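Light harvesting complex 1 Protein W (Rhodopseudomonas palustris, PDB 6Z5S) belongs to the light-harvesting 1 antenna of a purple bacterium and probably interrupts the ring around the reaction centre, leaving a gap for quinone to pass. Local coordinates at residues 26-29 with 30-33; 66-69 with 70-74. One frame throughout, in Å; residues are numbered along the deposited sequence.

Contact 1: 26-29 with 30-33; sequences APEG and KLYC. With CRT (spirilloxanthin), chain B.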
ATOM      1  N   ALA A  26      45.413 -22.161 -23.392  1.00 84.82           N
ATOM      2  CA  ALA A  26      45.120 -20.734 -23.350  1.00 84.82           C
ATOM      3  C   ALA A  26      46.399 -19.971 -23.032  1.00 84.82           C
ATOM      4  O   ALA A  26      46.872 -20.006 -21.889  1.00 84.82           O
ATOM      5  CB  ALA A  26      44.039 -20.427 -22.314  1.00 84.82           C
ATOM      6  N   PRO A  27      46.969 -19.260 -24.001  1.00 83.70           N
ATOM      7  CA  PRO A  27      48.337 -18.752 -23.842  1.00 83.70           C
ATOM      8  C   PRO A  27      48.527 -17.826 -22.653  1.00 83.70           C
ATOM      9  O   PRO A  27      49.352 -18.102 -21.779  1.00 83.70           O
ATOM     10  CB  PRO A  27      48.591 -18.016 -25.165  1.00 83.70           C
ATOM     11  CG  PRO A  27      47.601 -18.574 -26.118  1.00 83.70           C
ATOM     12  CD  PRO A  27      46.395 -18.890 -25.302  1.00 83.70           C
ATOM     13  N   GLU A  28      47.777 -16.738 -22.601  1.00 82.57           N
ATOM     14  CA  GLU A  28      47.986 -15.703 -21.602  1.00 82.57           C
ATOM     15  C   GLU A  28      46.793 -15.640 -20.659  1.00 82.57           C
ATOM     16  O   GLU A  28      45.827 -16.394 -20.786  1.00 82.57           O
ATOM     17  CB  GLU A  28      48.221 -14.344 -22.270  1.00 82.57           C
ATOM     18  CG  GLU A  28      46.988 -13.741 -22.938  1.00 82.57           C
ATOM     19  CD  GLU A  28      46.789 -14.221 -24.368  1.00 82.57           C
ATOM     20  OE1 GLU A  28      47.191 -15.357 -24.677  1.00 82.57           O
ATOM     21  OE2 GLU A  28      46.228 -13.468 -25.188  1.00 82.57           O
ATOM     22  N   GLY A  29      46.882 -14.733 -19.694  1.00 84.52           N
ATOM     23  CA  GLY A  29      45.751 -14.433 -18.848  1.00 84.52           C
ATOM     24  C   GLY A  29      44.748 -13.550 -19.554  1.00 84.52           C
ATOM     25  O   GLY A  29      45.021 -12.957 -20.597  1.00 84.52           O
ATOM     26  N   LYS A  30      43.555 -13.480 -18.977  1.00 86.40           N
ATOM     27  CA  LYS A  30      42.429 -12.734 -19.528  1.00 86.40           C
ATOM     28  C   LYS A  30      42.021 -13.243 -20.908  1.00 86.40           C
ATOM     29  O   LYS A  30      41.192 -12.625 -21.580  1.00 86.40           O
ATOM     30  CB  LYS A  30      42.728 -11.227 -19.559  1.00 86.40           C
ATOM     31  CG  LYS A  30      41.531 -10.340 -19.836  1.00 86.40           C
ATOM     32  CD  LYS A  30      40.321 -10.762 -19.028  1.00 86.40           C
ATOM     33  CE  LYS A  30      40.444 -10.361 -17.577  1.00 86.40           C
ATOM     34  NZ  LYS A  30      39.167 -10.604 -16.849  1.00 86.40           N
ATOM     35  N   LEU A  31      42.579 -14.368 -21.349  1.00 84.02           N
ATOM     36  CA  LEU A  31      42.068 -15.054 -22.524  1.00 84.02           C
ATOM     37  C   LEU A  31      40.972 -16.048 -22.166  1.00 84.02           C
ATOM     38  O   LEU A  31      40.360 -16.628 -23.066  1.00 84.02           O
ATOM     39  CB  LEU A  31      43.222 -15.729 -23.279  1.00 84.02           C
ATOM     40  CG  LEU A  31      42.991 -16.211 -24.714  1.00 84.02           C
ATOM     41  CD1 LEU A  31      44.226 -15.987 -25.546  1.00 84.02           C
ATOM     42  CD2 LEU A  31      42.649 -17.680 -24.743  1.00 84.02           C
ATOM     43  N   TYR A  32      40.684 -16.229 -20.875  1.00 88.61           N
ATOM     44  CA  TYR A  32      39.447 -16.900 -20.492  1.00 88.61           C
ATOM     45  C   TYR A  32      38.236 -16.092 -20.941  1.00 88.61           C
ATOM     46  O   TYR A  32      37.286 -16.646 -21.505  1.00 88.61           O
ATOM     47  CB  TYR A  32      39.412 -17.133 -18.980  1.00 88.61           C
ATOM     48  CG  TYR A  32      38.943 -15.949 -18.170  1.00 88.61           C
ATOM     49  CD1 TYR A  32      39.781 -14.871 -17.936  1.00 88.61           C
ATOM     50  CD2 TYR A  32      37.657 -15.901 -17.653  1.00 88.61           C
ATOM     51  CE1 TYR A  32      39.357 -13.780 -17.201  1.00 88.61           C
ATOM     52  CE2 TYR A  32      37.223 -14.814 -16.920  1.00 88.61           C
ATOM     53  CZ  TYR A  32      38.078 -13.757 -16.696  1.00 88.61           C
ATOM     54  OH  TYR A  32      37.652 -12.673 -15.966  1.00 88.61           O
ATOM     55  N   CYS A  33      38.264 -14.776 -20.720  1.00 86.72           N
ATOM     56  CA  CYS A  33      37.246 -13.845 -21.189  1.00 86.72           C
ATOM     57  C   CYS A  33      37.226 -13.742 -22.700  1.00 86.72           C
ATOM     58  O   CYS A  33      36.400 -13.013 -23.258  1.00 86.72           O
ATOM     59  CB  CYS A  33      37.496 -12.469 -20.564  1.00 86.72           C
ATOM     60  SG  CYS A  33      36.278 -11.191 -20.914  1.00 86.72           S
TER
HETATM   61  C1M CRT B 103      45.408  -9.723 -23.491  1.00 47.93           C
HETATM   62  O1  CRT B 103      45.598 -10.422 -24.710  1.00 47.93           O
HETATM   63  C1  CRT B 103      45.605  -9.668 -25.936  1.00 47.93           C
HETATM   64  C2  CRT B 103      44.268  -8.947 -26.023  1.00 47.93           C
HETATM   65  C3  CRT B 103      46.766  -8.687 -25.882  1.00 47.93           C
HETATM   66  C4  CRT B 103      45.769 -10.617 -27.132  1.00 47.93           C
HETATM   67  C5  CRT B 103      44.651 -11.585 -27.359  1.00 47.93           C
HETATM   68  C6  CRT B 103      43.827 -11.562 -28.403  1.00 47.93           C
HETATM   69  C7  CRT B 103      42.721 -12.397 -28.634  1.00 47.93           C
HETATM   70  C8  CRT B 103      42.562 -13.615 -27.812  1.00 47.93           C
HETATM   71  C9  CRT B 103      41.740 -12.103 -29.588  1.00 47.93           C
HETATM   72  C10 CRT B 103      40.585 -12.788 -29.901  1.00 47.93           C
HETATM   73  C11 CRT B 103      39.621 -12.318 -30.769  1.00 47.93           C
HETATM   74  C12 CRT B 103      38.469 -12.950 -31.247  1.00 47.93           C
HETATM   75  C13 CRT B 103      38.202 -14.336 -30.827  1.00 47.93           C
HETATM   76  C14 CRT B 103      37.558 -12.324 -32.106  1.00 47.93           C
HETATM   77  C15 CRT B 103      36.435 -12.842 -32.717  1.00 47.93           C
HETATM   78  C16 CRT B 103      35.628 -12.107 -33.554  1.00 47.93           C
HETATM   79  C17 CRT B 103      34.439 -12.457 -34.199  1.00 47.93           C
HETATM   80  C18 CRT B 103      34.003 -13.868 -34.198  1.00 47.93           C
HETATM   81  C19 CRT B 103      33.635 -11.499 -34.821  1.00 47.93           C
HETATM   82  C20 CRT B 103      32.362 -11.617 -35.326  1.00 47.93           C
HETATM   83  C21 CRT B 103      31.517 -10.602 -35.738  1.00 47.93           C
HETATM   84  C22 CRT B 103      30.218 -10.650 -36.180  1.00 47.93           C
HETATM   85  C23 CRT B 103      29.331  -9.596 -36.410  1.00 47.93           C
HETATM   86  C24 CRT B 103      29.820  -8.209 -36.272  1.00 47.93           C
HETATM   87  C25 CRT B 103      27.994  -9.810 -36.748  1.00 47.93           C
HETATM   88  C26 CRT B 103      26.967  -8.907 -36.896  1.00 47.93           C
HETATM   89  C27 CRT B 103      25.681  -9.327 -37.128  1.00 47.93           C
HETATM   90  C28 CRT B 103      24.501  -8.600 -37.280  1.00 47.93           C
HETATM   91  C29 CRT B 103      24.554  -7.124 -37.306  1.00 47.93           C
HETATM   92  C30 CRT B 103      23.271  -9.249 -37.398  1.00 47.93           C
HETATM   93  C31 CRT B 103      21.993  -8.757 -37.494  1.00 47.93           C
HETATM   94  C32 CRT B 103      20.963  -9.655 -37.623  1.00 47.93           C
HETATM   95  C33 CRT B 103      19.587  -9.462 -37.693  1.00 47.93           C
HETATM   96  C34 CRT B 103      19.036  -8.100 -37.531  1.00 47.93           C
HETATM   97  C35 CRT B 103      18.718 -10.531 -37.918  1.00 47.93           C
HETATM   98  C36 CRT B 103      17.392 -10.545 -37.915  1.00 47.93           C
HETATM   99  C37 CRT B 103      16.590 -11.791 -38.097  1.00 47.93           C
HETATM  100  C38 CRT B 103      15.739 -12.208 -36.893  1.00 47.93           C
HETATM  101  C39 CRT B 103      15.021 -13.516 -37.183  1.00 47.93           C
HETATM  102  C40 CRT B 103      16.605 -12.307 -35.647  1.00 47.93           C
HETATM  103  O2  CRT B 103      14.770 -11.173 -36.659  1.00 47.93           O
HETATM  104  C2M CRT B 103      13.837 -11.362 -35.621  1.00 47.93           C
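From Glu28 the backbone runs extended through Gly29 and bends at Lys30, whose left-handed conformation (phi 60°, psi 9°) brings Leu31 back against Ala26, Pro27 and Glu28 within one continuous loop. Leu31 fills the inside of this bend, one methyl turned to Ala26, the other to Glu28, and the Pro27 ring beside both. Leu31 CD2 lies 3.9 Å from Ala26 CB, while Leu31 CD1 reaches Pro27 CD at 3.6 Å, both apolar contacts. The Glu28 side chain crosses that of Leu31 at about a right angle. With its CG set between backbone N and carbonyl carbon (chi1 71°) and the chain bent again at chi2, the carboxylate folds over the leucine methyl: Glu28 OE1 and OE2 both lie 3.2 Å from Leu31 CD1. Glu28 OE2 also comes to 3.1 Å from the ether O1 of spirilloxanthin. With an alanine here, the methoxy end of the carotenoid and CD1 of Leu31 would probably lose the wall that the carboxylate now gives them. Farther round the bend, Lys30 NZ donates to Tyr32 OH over 2.7 Å. Leu31 CD1 lies 3.7 Å from the C8 methyl of the pigment, so Glu28 and Leu31 together form part of the spirilloxanthin pocket, which Gln34 and Ala35 extend.

Contact 2: 66-69 with 70-74; sequences DATA and MLRVA. With LMT (dodecyl-beta-D-maltoside), chain C.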
ATOM      1  N   ASP A  66      17.083 -40.602 -40.180  1.00 77.06           N
ATOM      2  CA  ASP A  66      17.162 -39.610 -41.242  1.00 77.06           C
ATOM      3  C   ASP A  66      17.926 -38.394 -40.730  1.00 77.06           C
ATOM      4  O   ASP A  66      18.553 -38.424 -39.670  1.00 77.06           O
ATOM      5  CB  ASP A  66      15.766 -39.226 -41.719  1.00 77.06           C
ATOM      6  CG  ASP A  66      15.069 -40.352 -42.434  1.00 77.06           C
ATOM      7  OD1 ASP A  66      15.765 -41.192 -43.037  1.00 77.06           O
ATOM      8  OD2 ASP A  66      13.823 -40.399 -42.396  1.00 77.06           O
ATOM      9  N   ALA A  67      17.882 -37.297 -41.484  1.00 67.29           N
ATOM     10  CA  ALA A  67      18.420 -36.048 -40.964  1.00 67.29           C
ATOM     11  C   ALA A  67      17.506 -35.468 -39.895  1.00 67.29           C
ATOM     12  O   ALA A  67      17.975 -35.013 -38.847  1.00 67.29           O
ATOM     13  CB  ALA A  67      18.627 -35.049 -42.099  1.00 67.29           C
ATOM     14  N   THR A  68      16.195 -35.501 -40.132  1.00 64.76           N
ATOM     15  CA  THR A  68      15.250 -34.927 -39.182  1.00 64.76           C
ATOM     16  C   THR A  68      15.255 -35.693 -37.867  1.00 64.76           C
ATOM     17  O   THR A  68      15.315 -35.094 -36.785  1.00 64.76           O
ATOM     18  CB  THR A  68      13.850 -34.921 -39.786  1.00 64.76           C
ATOM     19  OG1 THR A  68      13.910 -34.410 -41.121  1.00 64.76           O
ATOM     20  CG2 THR A  68      12.923 -34.062 -38.960  1.00 64.76           C
ATOM     21  N   ALA A  69      15.164 -37.020 -37.940  1.00 67.87           N
ATOM     22  CA  ALA A  69      15.161 -37.824 -36.727  1.00 67.87           C
ATOM     23  C   ALA A  69      16.476 -37.681 -35.980  1.00 67.87           C
ATOM     24  O   ALA A  69      16.494 -37.595 -34.746  1.00 67.87           O
ATOM     25  CB  ALA A  69      14.886 -39.286 -37.069  1.00 67.87           C
ATOM     26  N   MET A  70      17.588 -37.631 -36.711  1.00 71.02           N
ATOM     27  CA  MET A  70      18.877 -37.446 -36.060  1.00 71.02           C
ATOM     28  C   MET A  70      18.948 -36.099 -35.359  1.00 71.02           C
ATOM     29  O   MET A  70      19.507 -35.993 -34.265  1.00 71.02           O
ATOM     30  CB  MET A  70      20.005 -37.579 -37.074  1.00 71.02           C
ATOM     31  CG  MET A  70      21.319 -37.976 -36.452  1.00 71.02           C
ATOM     32  SD  MET A  70      21.238 -39.640 -35.769  1.00 71.02           S
ATOM     33  CE  MET A  70      21.320 -39.303 -34.012  1.00 71.02           C
ATOM     34  N   LEU A  71      18.384 -35.055 -35.970  1.00 61.77           N
ATOM     35  CA  LEU A  71      18.398 -33.737 -35.344  1.00 61.77           C
ATOM     36  C   LEU A  71      17.554 -33.727 -34.082  1.00 61.77           C
ATOM     37  O   LEU A  71      17.978 -33.215 -33.039  1.00 61.77           O
ATOM     38  CB  LEU A  71      17.899 -32.682 -36.325  1.00 61.77           C
ATOM     39  CG  LEU A  71      18.923 -32.284 -37.377  1.00 61.77           C
ATOM     40  CD1 LEU A  71      18.406 -31.136 -38.216  1.00 61.77           C
ATOM     41  CD2 LEU A  71      20.227 -31.929 -36.704  1.00 61.77           C
ATOM     42  N   ARG A  72      16.348 -34.285 -34.164  1.00 64.40           N
ATOM     43  CA  ARG A  72      15.495 -34.358 -32.985  1.00 64.40           C
ATOM     44  C   ARG A  72      16.172 -35.135 -31.868  1.00 64.40           C
ATOM     45  O   ARG A  72      16.030 -34.794 -30.688  1.00 64.40           O
ATOM     46  CB  ARG A  72      14.157 -34.994 -33.344  1.00 64.40           C
ATOM     47  CG  ARG A  72      13.259 -35.248 -32.153  1.00 64.40           C
ATOM     48  CD  ARG A  72      11.815 -35.457 -32.571  1.00 64.40           C
ATOM     49  NE  ARG A  72      11.675 -36.512 -33.570  1.00 64.40           N
ATOM     50  CZ  ARG A  72      11.481 -36.290 -34.865  1.00 64.40           C
ATOM     51  NH1 ARG A  72      11.407 -35.048 -35.322  1.00 64.40           N
ATOM     52  NH2 ARG A  72      11.366 -37.309 -35.704  1.00 64.40           N
ATOM     53  N   VAL A  73      16.934 -36.168 -32.220  1.00 68.65           N
ATOM     54  CA  VAL A  73      17.596 -36.979 -31.204  1.00 68.65           C
ATOM     55  C   VAL A  73      18.767 -36.223 -30.591  1.00 68.65           C
ATOM     56  O   VAL A  73      18.912 -36.158 -29.366  1.00 68.65           O
ATOM     57  CB  VAL A  73      18.046 -38.319 -31.808  1.00 68.65           C
ATOM     58  CG1 VAL A  73      19.086 -38.973 -30.920  1.00 68.65           C
ATOM     59  CG2 VAL A  73      16.849 -39.225 -32.004  1.00 68.65           C
ATOM     60  N   ALA A  74      19.613 -35.635 -31.429  1.00 67.29           N
ATOM     61  CA  ALA A  74      20.846 -35.008 -30.984  1.00 67.29           C
ATOM     62  C   ALA A  74      20.653 -33.600 -30.456  1.00 67.29           C
ATOM     63  O   ALA A  74      21.638 -32.976 -30.053  1.00 67.29           O
ATOM     64  CB  ALA A  74      21.854 -34.977 -32.130  1.00 67.29           C
TER
HETATM   65  C1B LMT C 101      20.155 -33.581 -46.488  1.00 55.88           C
HETATM   66  C2B LMT C 101      18.651 -33.865 -46.611  1.00 55.88           C
HETATM   67  C3B LMT C 101      18.389 -34.779 -47.817  1.00 55.88           C
HETATM   68  C4B LMT C 101      19.354 -35.981 -47.772  1.00 55.88           C
HETATM   69  C5B LMT C 101      20.789 -35.426 -47.819  1.00 55.88           C
HETATM   70  C6B LMT C 101      21.456 -35.801 -49.138  1.00 55.88           C
HETATM   71  O1B LMT C 101      20.651 -34.182 -45.334  1.00 55.88           O
HETATM   72  O2B LMT C 101      18.265 -34.472 -45.454  1.00 55.88           O
HETATM   73  O3B LMT C 101      18.468 -34.090 -48.999  1.00 55.88           O
HETATM   74  O4' LMT C 101      19.187 -36.686 -46.604  1.00 55.88           O
HETATM   75  O5B LMT C 101      20.842 -34.032 -47.616  1.00 55.88           O
HETATM   76  O6B LMT C 101      22.737 -35.313 -49.172  1.00 55.88           O
HETATM   77  C1' LMT C 101      21.682 -32.526 -42.165  1.00 55.88           C
HETATM   78  C2' LMT C 101      21.041 -31.860 -43.384  1.00 55.88           C
HETATM   79  C3' LMT C 101      21.810 -32.216 -44.679  1.00 55.88           C
HETATM   80  C4' LMT C 101      21.907 -33.736 -44.874  1.00 55.88           C
HETATM   81  C5' LMT C 101      22.176 -34.345 -43.476  1.00 55.88           C
HETATM   82  C6' LMT C 101      23.041 -35.580 -43.466  1.00 55.88           C
HETATM   83  O1' LMT C 101      22.255 -31.584 -41.372  1.00 55.88           O
HETATM   84  O2' LMT C 101      19.778 -32.360 -43.501  1.00 55.88           O
HETATM   85  O3' LMT C 101      23.052 -31.675 -44.669  1.00 55.88           O
HETATM   86  O5' LMT C 101      22.719 -33.376 -42.618  1.00 55.88           O
HETATM   87  O6' LMT C 101      23.666 -35.631 -44.686  1.00 55.88           O
HETATM   88  C1  LMT C 101      21.348 -30.726 -40.723  1.00 55.88           C
HETATM   89  C2  LMT C 101      22.053 -29.407 -40.670  1.00 55.88           C
HETATM   90  C3  LMT C 101      21.878 -28.599 -39.430  1.00 55.88           C
HETATM   91  C4  LMT C 101      22.866 -27.468 -39.497  1.00 55.88           C
HETATM   92  C5  LMT C 101      23.231 -27.022 -38.129  1.00 55.88           C
HETATM   93  C6  LMT C 101      24.661 -26.617 -38.029  1.00 55.88           C
HETATM   94  C7  LMT C 101      25.000 -26.239 -36.617  1.00 55.88           C
HETATM   95  C8  LMT C 101      24.389 -27.228 -35.697  1.00 55.88           C
HETATM   96  C9  LMT C 101      25.009 -27.294 -34.347  1.00 55.88           C
HETATM   97  C10 LMT C 101      24.040 -28.008 -33.445  1.00 55.88           C
HETATM   98  C11 LMT C 101      23.373 -29.162 -34.117  1.00 55.88           C
HETATM   99  C12 LMT C 101      22.377 -29.817 -33.228  1.00 55.88           C
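The Leu71 CG stands opposite its own carbonyl carbon and beside its backbone N (chi1 -77°), a torsion that lays the leucine side chain back over the Ala67 carbonyl of the preceding turn. Arg72 starts the other way, its CG opposite the backbone N, but a bend at chi3 (54°) returns the guanidinium toward Thr68. There the side chains cross obliquely: Arg72 NH1 stands 4.1 Å from Thr68 CG2, and Thr68 O lies over one guanidinium face, displaced toward its rim. Val73 sets its CG2 methyl against the carbonyl oxygen of Ala69. These contacts decorate the first turns of the alpha-helix 67-89, in which each carbonyl from Asp66 to Ala69 accepts from the amide four residues on. The bond from Arg72 N to Thr68 O is 2.9 Å long and close to straight (171°), whereas Met70 N reaches Asp66 O at 3.2 Å from well above the carbonyl plane. Asp66 occupies the N-cap position, yet its side chain makes no capping bond. On another side of the helix Met70 packs against Ala52 of helix 37-57. Detergent lies along the Ala67 and Leu71 flank: Ala67 CB is 3.2 Å from the maltoside O2', and Leu71 CD1 is 3.9 Å from C1 of the alkyl chain. Leu71 touches a bacteriochlorophyll a as well.

Overall arrangement
Both contacts are local, and they lie on opposite sides of the chain's centre, with their own centres about 36 Å apart and their nearest atoms about 24 Å apart. Each mixes core and surface: Ala26 and Leu31 are buried in contact 1, and Ala67, Met70 and Leu71 in contact 2, while Pro27, Gly29, Asp66 and Arg72 are exposed. Contact 1 sits in the loop between helices 10-24 and 37-57, where Leu31 packs against apolar groups and the Glu28 carboxylate. Contact 2 opens helix 67-89 and is held by successive i+4 backbone bonds, its side chains adding little to one another. Spirilloxanthin's methoxy end borders 26-33; detergent and bacteriochlorophyll a border 66-74.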